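Local coordinates for putative lipoprotein (Clostridium difficile, PDB 4EXR) that is of unknown function but carries two PepSY-family (peptidase propeptide and YPEB) domains and is probably a secreted, membrane-attached lipoprotein, at residues I40-L53 with T65-I79. Sequence-based numbering, arbitrary orientation.
Sequences IFKDKYKDADIVDL and TVEGVDDNNEYKMKI. With NA (sodium ion), chain B; PO4 (phosphate ion), chain C.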
loop_
_atom_site.group_PDB
_atom_site.type_symbol
_atom_site.label_atom_id
_atom_site.label_comp_id
_atom_site.label_asym_id
_atom_site.label_seq_id
_atom_site.Cartn_x
_atom_site.Cartn_y
_atom_site.Cartn_z
ATOM N N ILE A 40 0.536 -7.790 17.268
ATOM C CA ILE A 40 -0.228 -6.675 16.712
ATOM C C ILE A 40 -0.856 -7.101 15.381
ATOM O O ILE A 40 -2.051 -6.889 15.132
ATOM C CB ILE A 40 0.667 -5.427 16.508
ATOM C CG1 ILE A 40 1.033 -4.801 17.860
ATOM C CG2 ILE A 40 -0.034 -4.386 15.648
ATOM C CD1 ILE A 40 2.193 -3.843 17.769
ATOM N N PHE A 41 -0.057 -7.741 14.538
ATOM C CA PHE A 41 -0.559 -8.203 13.248
ATOM C C PHE A 41 -1.696 -9.220 13.435
ATOM O O PHE A 41 -2.759 -9.110 12.817
ATOM C CB PHE A 41 0.579 -8.830 12.432
ATOM C CG PHE A 41 0.144 -9.324 11.079
ATOM C CD1 PHE A 41 -0.358 -10.609 10.920
ATOM C CD2 PHE A 41 0.228 -8.496 9.970
ATOM C CE1 PHE A 41 -0.784 -11.064 9.678
ATOM C CE2 PHE A 41 -0.190 -8.946 8.724
ATOM C CZ PHE A 41 -0.692 -10.237 8.582
ATOM N N LYS A 42 -1.459 -10.213 14.282
ATOM C CA LYS A 42 -2.407 -11.310 14.457
ATOM C C LYS A 42 -3.698 -10.840 15.107
ATOM O O LYS A 42 -4.774 -11.383 14.850
ATOM C CB LYS A 42 -1.782 -12.404 15.309
ATOM C CG LYS A 42 -0.805 -13.284 14.569
ATOM C CD LYS A 42 -0.342 -14.388 15.488
ATOM C CE LYS A 42 0.302 -15.515 14.716
ATOM N NZ LYS A 42 0.833 -16.551 15.647
ATOM N N ASP A 43 -3.583 -9.833 15.961
ATOM C CA ASP A 43 -4.747 -9.261 16.615
ATOM C C ASP A 43 -5.658 -8.536 15.619
ATOM O O ASP A 43 -6.882 -8.545 15.769
ATOM C CB ASP A 43 -4.316 -8.311 17.729
ATOM C CG ASP A 43 -5.495 -7.721 18.476
ATOM O OD1 ASP A 43 -6.486 -8.454 18.691
ATOM O OD2 ASP A 43 -5.434 -6.526 18.841
ATOM N N LYS A 44 -5.059 -7.918 14.605
ATOM C CA LYS A 44 -5.818 -7.159 13.610
ATOM C C LYS A 44 -6.387 -8.068 12.521
ATOM O O LYS A 44 -7.506 -7.869 12.043
ATOM C CB LYS A 44 -4.931 -6.087 12.969
ATOM C CG LYS A 44 -5.610 -5.286 11.862
ATOM C CD LYS A 44 -6.205 -3.993 12.391
ATOM C CE LYS A 44 -7.102 -3.321 11.353
ATOM N NZ LYS A 44 -6.357 -2.748 10.193
ATOM N N TYR A 45 -5.599 -9.061 12.127
ATOM C CA TYR A 45 -5.964 -9.968 11.054
ATOM C C TYR A 45 -5.982 -11.381 11.629
ATOM O O TYR A 45 -5.045 -12.164 11.450
ATOM C CB TYR A 45 -4.982 -9.810 9.889
ATOM C CG TYR A 45 -5.008 -8.405 9.323
ATOM C CD1 TYR A 45 -6.168 -7.895 8.747
ATOM C CD2 TYR A 45 -3.882 -7.576 9.380
ATOM C CE1 TYR A 45 -6.216 -6.609 8.242
ATOM C CE2 TYR A 45 -3.924 -6.277 8.873
ATOM C CZ TYR A 45 -5.090 -5.805 8.305
ATOM O OH TYR A 45 -5.147 -4.528 7.787
ATOM N N LYS A 46 -7.079 -11.694 12.312
ATOM C CA LYS A 46 -7.182 -12.890 13.140
ATOM C C LYS A 46 -7.170 -14.202 12.362
ATOM O O LYS A 46 -6.884 -15.252 12.930
ATOM C CB LYS A 46 -8.432 -12.810 14.023
ATOM C CG LYS A 46 -8.439 -11.606 14.956
ATOM C CD LYS A 46 -9.734 -11.501 15.743
ATOM C CE LYS A 46 -9.730 -10.265 16.632
ATOM N NZ LYS A 46 -8.592 -10.281 17.598
ATOM N N ASP A 47 -7.468 -14.142 11.069
ATOM C CA ASP A 47 -7.496 -15.353 10.241
ATOM C C ASP A 47 -6.294 -15.466 9.297
ATOM O O ASP A 47 -6.182 -16.418 8.520
ATOM C CB ASP A 47 -8.803 -15.429 9.442
ATOM C CG ASP A 47 -9.046 -16.809 8.849
ATOM O OD1 ASP A 47 -8.655 -17.812 9.492
ATOM O OD2 ASP A 47 -9.612 -16.889 7.737
ATOM N N ALA A 48 -5.382 -14.501 9.373
ATOM C CA ALA A 48 -4.251 -14.479 8.449
ATOM C C ALA A 48 -3.070 -15.307 8.970
ATOM O O ALA A 48 -2.856 -15.404 10.180
ATOM C CB ALA A 48 -3.802 -13.031 8.204
ATOM N N ASP A 49 -2.301 -15.882 8.049
ATOM C CA ASP A 49 -1.044 -16.544 8.383
ATOM C C ASP A 49 0.118 -15.647 8.001
ATOM O O ASP A 49 0.144 -15.113 6.902
ATOM C CB ASP A 49 -0.892 -17.850 7.612
ATOM C CG ASP A 49 -1.941 -18.871 7.989
ATOM O OD1 ASP A 49 -2.225 -19.019 9.199
ATOM O OD2 ASP A 49 -2.489 -19.510 7.069
ATOM N N ILE A 50 1.095 -15.506 8.888
ATOM C CA ILE A 50 2.258 -14.681 8.577
ATOM C C ILE A 50 3.178 -15.403 7.608
ATOM O O ILE A 50 3.530 -16.568 7.820
ATOM C CB ILE A 50 3.040 -14.311 9.859
ATOM C CG1 ILE A 50 2.178 -13.387 10.728
ATOM C CG2 ILE A 50 4.385 -13.663 9.499
ATOM C CD1 ILE A 50 2.830 -12.998 12.073
ATOM N N VAL A 51 3.563 -14.711 6.543
ATOM C CA VAL A 51 4.411 -15.312 5.520
ATOM C C VAL A 51 5.798 -14.657 5.430
ATOM O O VAL A 51 6.713 -15.227 4.862
ATOM C CB VAL A 51 3.714 -15.325 4.109
ATOM C CG1 VAL A 51 2.422 -16.158 4.146
ATOM C CG2 VAL A 51 3.430 -13.903 3.620
ATOM N N ASP A 52 5.949 -13.461 5.993
ATOM C CA ASP A 52 7.246 -12.777 6.017
ATOM C C ASP A 52 7.292 -11.848 7.217
ATOM O O ASP A 52 6.274 -11.250 7.588
ATOM C CB ASP A 52 7.498 -11.943 4.739
ATOM C CG ASP A 52 7.651 -12.799 3.478
ATOM O OD1 ASP A 52 8.671 -13.528 3.350
ATOM O OD2 ASP A 52 6.761 -12.711 2.596
ATOM N N LEU A 53 8.475 -11.726 7.818
ATOM C CA LEU A 53 8.689 -10.792 8.917
ATOM C C LEU A 53 10.108 -10.278 8.782
ATOM O O LEU A 53 11.025 -11.042 8.489
ATOM C CB LEU A 53 8.524 -11.507 10.260
ATOM C CG LEU A 53 8.870 -10.691 11.512
ATOM C CD1 LEU A 53 7.935 -9.524 11.675
ATOM C CD2 LEU A 53 8.825 -11.569 12.747
ATOM N N THR A 65 8.424 -5.121 9.444
ATOM C CA THR A 65 7.416 -5.310 8.404
ATOM C C THR A 65 6.886 -6.718 8.596
ATOM O O THR A 65 7.668 -7.658 8.639
ATOM C CB THR A 65 8.016 -5.137 6.991
ATOM O OG1 THR A 65 8.574 -3.822 6.879
ATOM C CG2 THR A 65 6.946 -5.341 5.883
ATOM N N VAL A 66 5.569 -6.844 8.764
ATOM C CA VAL A 66 4.930 -8.140 8.961
ATOM C C VAL A 66 3.967 -8.328 7.800
ATOM O O VAL A 66 3.131 -7.461 7.538
ATOM C CB VAL A 66 4.121 -8.194 10.270
ATOM C CG1 VAL A 66 3.683 -9.642 10.562
ATOM C CG2 VAL A 66 4.930 -7.627 11.440
ATOM N N GLU A 67 4.091 -9.450 7.096
ATOM C CA GLU A 67 3.216 -9.711 5.954
ATOM C C GLU A 67 2.532 -11.042 6.141
ATOM O O GLU A 67 3.140 -11.995 6.614
ATOM C CB GLU A 67 4.014 -9.699 4.656
ATOM C CG GLU A 67 4.755 -8.360 4.452
ATOM C CD GLU A 67 5.732 -8.364 3.280
ATOM O OE1 GLU A 67 5.288 -8.210 2.120
ATOM O OE2 GLU A 67 6.949 -8.502 3.533
ATOM N N GLY A 68 1.255 -11.099 5.783
ATOM C CA GLY A 68 0.513 -12.336 5.922
ATOM C C GLY A 68 -0.574 -12.417 4.878
ATOM O O GLY A 68 -0.788 -11.470 4.120
ATOM N N VAL A 69 -1.264 -13.546 4.850
ATOM C CA VAL A 69 -2.314 -13.778 3.872
ATOM C C VAL A 69 -3.456 -14.557 4.507
ATOM O O VAL A 69 -3.260 -15.299 5.483
ATOM C CB VAL A 69 -1.800 -14.602 2.656
ATOM C CG1 VAL A 69 -0.663 -13.871 1.929
ATOM C CG2 VAL A 69 -1.354 -16.013 3.089
ATOM N N ASP A 70 -4.649 -14.394 3.946
ATOM C CA ASP A 70 -5.728 -15.326 4.221
ATOM C C ASP A 70 -6.173 -15.937 2.891
ATOM O O ASP A 70 -5.364 -16.042 1.961
ATOM C CB ASP A 70 -6.862 -14.716 5.074
ATOM C CG ASP A 70 -7.538 -13.487 4.437
ATOM O OD1 ASP A 70 -7.469 -13.273 3.212
ATOM O OD2 ASP A 70 -8.183 -12.732 5.189
ATOM N N ASP A 71 -7.423 -16.367 2.790
ATOM C CA ASP A 71 -7.869 -17.003 1.548
ATOM C C ASP A 71 -8.060 -16.007 0.399
ATOM O O ASP A 71 -8.075 -16.402 -0.772
ATOM C CB ASP A 71 -9.169 -17.785 1.777
ATOM C CG ASP A 71 -8.977 -18.996 2.679
ATOM O OD1 ASP A 71 -7.826 -19.468 2.832
ATOM O OD2 ASP A 71 -9.989 -19.488 3.224
ATOM N N ASN A 72 -8.185 -14.724 0.742
ATOM C CA ASN A 72 -8.610 -13.692 -0.196
ATOM C C ASN A 72 -7.645 -12.529 -0.393
ATOM O O ASN A 72 -7.562 -11.971 -1.489
ATOM C CB ASN A 72 -9.955 -13.124 0.261
ATOM C CG ASN A 72 -11.051 -14.176 0.264
ATOM O OD1 ASN A 72 -11.758 -14.351 1.258
ATOM N ND2 ASN A 72 -11.183 -14.889 -0.842
ATOM N N ASN A 73 -6.938 -12.159 0.678
ATOM C CA ASN A 73 -6.115 -10.956 0.703
ATOM C C ASN A 73 -4.696 -11.217 1.172
ATOM O O ASN A 73 -4.430 -12.200 1.869
ATOM C CB ASN A 73 -6.705 -9.919 1.673
ATOM C CG ASN A 73 -8.068 -9.424 1.251
ATOM O OD1 ASN A 73 -8.301 -9.138 0.080
ATOM N ND2 ASN A 73 -8.976 -9.306 2.210
ATOM N N GLU A 74 -3.787 -10.325 0.786
ATOM C CA GLU A 74 -2.511 -10.193 1.473
ATOM C C GLU A 74 -2.551 -8.941 2.328
ATOM O O GLU A 74 -3.212 -7.953 1.982
ATOM C CB GLU A 74 -1.335 -10.129 0.499
ATOM C CG GLU A 74 -1.503 -9.166 -0.647
ATOM C CD GLU A 74 -0.356 -9.272 -1.633
ATOM O OE1 GLU A 74 0.773 -9.571 -1.187
ATOM O OE2 GLU A 74 -0.583 -9.072 -2.847
ATOM N N TYR A 75 -1.842 -8.996 3.446
ATOM C CA TYR A 75 -1.861 -7.915 4.424
ATOM C C TYR A 75 -0.422 -7.573 4.743
ATOM O O TYR A 75 0.423 -8.461 4.857
ATOM C CB TYR A 75 -2.533 -8.369 5.713
ATOM C CG TYR A 75 -3.944 -8.839 5.542
ATOM C CD1 TYR A 75 -4.985 -7.930 5.396
ATOM C CD2 TYR A 75 -4.250 -10.201 5.529
ATOM C CE1 TYR A 75 -6.295 -8.363 5.232
ATOM C CE2 TYR A 75 -5.549 -10.633 5.381
ATOM C CZ TYR A 75 -6.567 -9.712 5.233
ATOM O OH TYR A 75 -7.864 -10.148 5.079
ATOM N N LYS A 76 -0.137 -6.283 4.879
ATOM C CA LYS A 76 1.206 -5.856 5.224
ATOM C C LYS A 76 1.139 -4.744 6.246
ATOM O O LYS A 76 0.415 -3.758 6.076
ATOM C CB LYS A 76 1.991 -5.402 3.996
ATOM C CG LYS A 76 3.399 -4.919 4.346
ATOM C CD LYS A 76 4.243 -4.645 3.117
ATOM C CE LYS A 76 3.735 -3.447 2.351
ATOM N NZ LYS A 76 4.674 -3.081 1.252
HETATM N N MSE A 77 1.867 -4.932 7.339
HETATM C CA MSE A 77 1.908 -3.901 8.364
HETATM C C MSE A 77 3.345 -3.498 8.611
HETATM O O MSE A 77 4.245 -4.339 8.624
HETATM C CB MSE A 77 1.285 -4.379 9.677
HETATM C CG MSE A 77 -0.214 -4.606 9.612
HETATM SE SE MSE A 77 -0.959 -4.883 11.380
HETATM C CE MSE A 77 -0.749 -3.093 12.100
ATOM N N LYS A 78 3.549 -2.209 8.805
ATOM C CA LYS A 78 4.845 -1.704 9.261
ATOM C C LYS A 78 4.662 -1.092 10.636
ATOM O O LYS A 78 3.743 -0.308 10.853
ATOM C CB LYS A 78 5.431 -0.688 8.286
ATOM C CG LYS A 78 5.891 -1.302 6.966
ATOM C CD LYS A 78 6.519 -0.240 6.076
ATOM C CE LYS A 78 7.093 -0.861 4.814
ATOM N NZ LYS A 78 7.262 0.165 3.744
ATOM N N ILE A 79 5.537 -1.481 11.556
ATOM C CA ILE A 79 5.440 -1.087 12.951
ATOM C C ILE A 79 6.789 -0.552 13.413
ATOM O O ILE A 79 7.816 -1.215 13.239
ATOM C CB ILE A 79 5.056 -2.311 13.826
ATOM C CG1 ILE A 79 3.677 -2.845 13.424
ATOM C CG2 ILE A 79 5.061 -1.935 15.298
ATOM C CD1 ILE A 79 3.501 -4.325 13.701
HETATM NA NA NA B . 8.088 -15.783 3.022
HETATM P P PO4 C . 3.996 0.039 -0.598
HETATM O O1 PO4 C . 5.482 0.014 -0.864
HETATM O O2 PO4 C . 3.570 1.451 -0.270
HETATM O O3 PO4 C . 3.250 -0.457 -1.810
HETATM O O4 PO4 C . 3.699 -0.842 0.576
HETATM O O HOH W 1 -9.764 -16.250 4.657
HETATM O O HOH W 2 6.585 -15.062 1.342
HETATM O O HOH W 3 7.463 -18.029 3.274
#
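Asp49 and Val69 exchange two backbone hydrogen bonds, Asp49 N to Val69 O at 2.8 Å and Val69 N to Asp49 O at 2.9 Å, pairing strands 49-53 and 65-69 antiparallel. A classic beta bulge follows: Glu67 O accepts from Val51 N at 2.7 Å and from Asp52 N at 3.2 Å, and Glu67 N donates to Asp52 O. The bulge puts Val51 and Asp52 both opposite Glu67, shifting the register by one; Val51 O and Asp52 OD1 each bind the sodium ion at 2.4 Å, with Asp137 and two waters.

On the helix-covered face, the Phe41 ring bears on Val66 CG1 with its CG (3.6 Å) and brings CZ to 3.5 Å from Gly68 N. Chi1 at -180°, with CG opposite the backbone N, extends this ring from helix 40-44 onto the sheet. Tyr45 and Tyr75 form an offset stack, planes at 22°, with Lys44 CG over the other face of Tyr45. Tyr75 OH donates to Asp70 OD2 from above the carboxylate plane, and Asp70 OD1 accepts from Asn72 N (an Asx turn) and Asn73 N. The selenium of Met77, a selenomethionine, makes oblique Met-aromatic contacts with the Phe41 and Tyr45 rings.

Helix packing thus backs one face of this PepSY unit, and sodium probably offsets the charge of its ligand Asp52, easing closeness to Glu67 (Asp52 OD2 to Glu67 OE2, 4.3 Å).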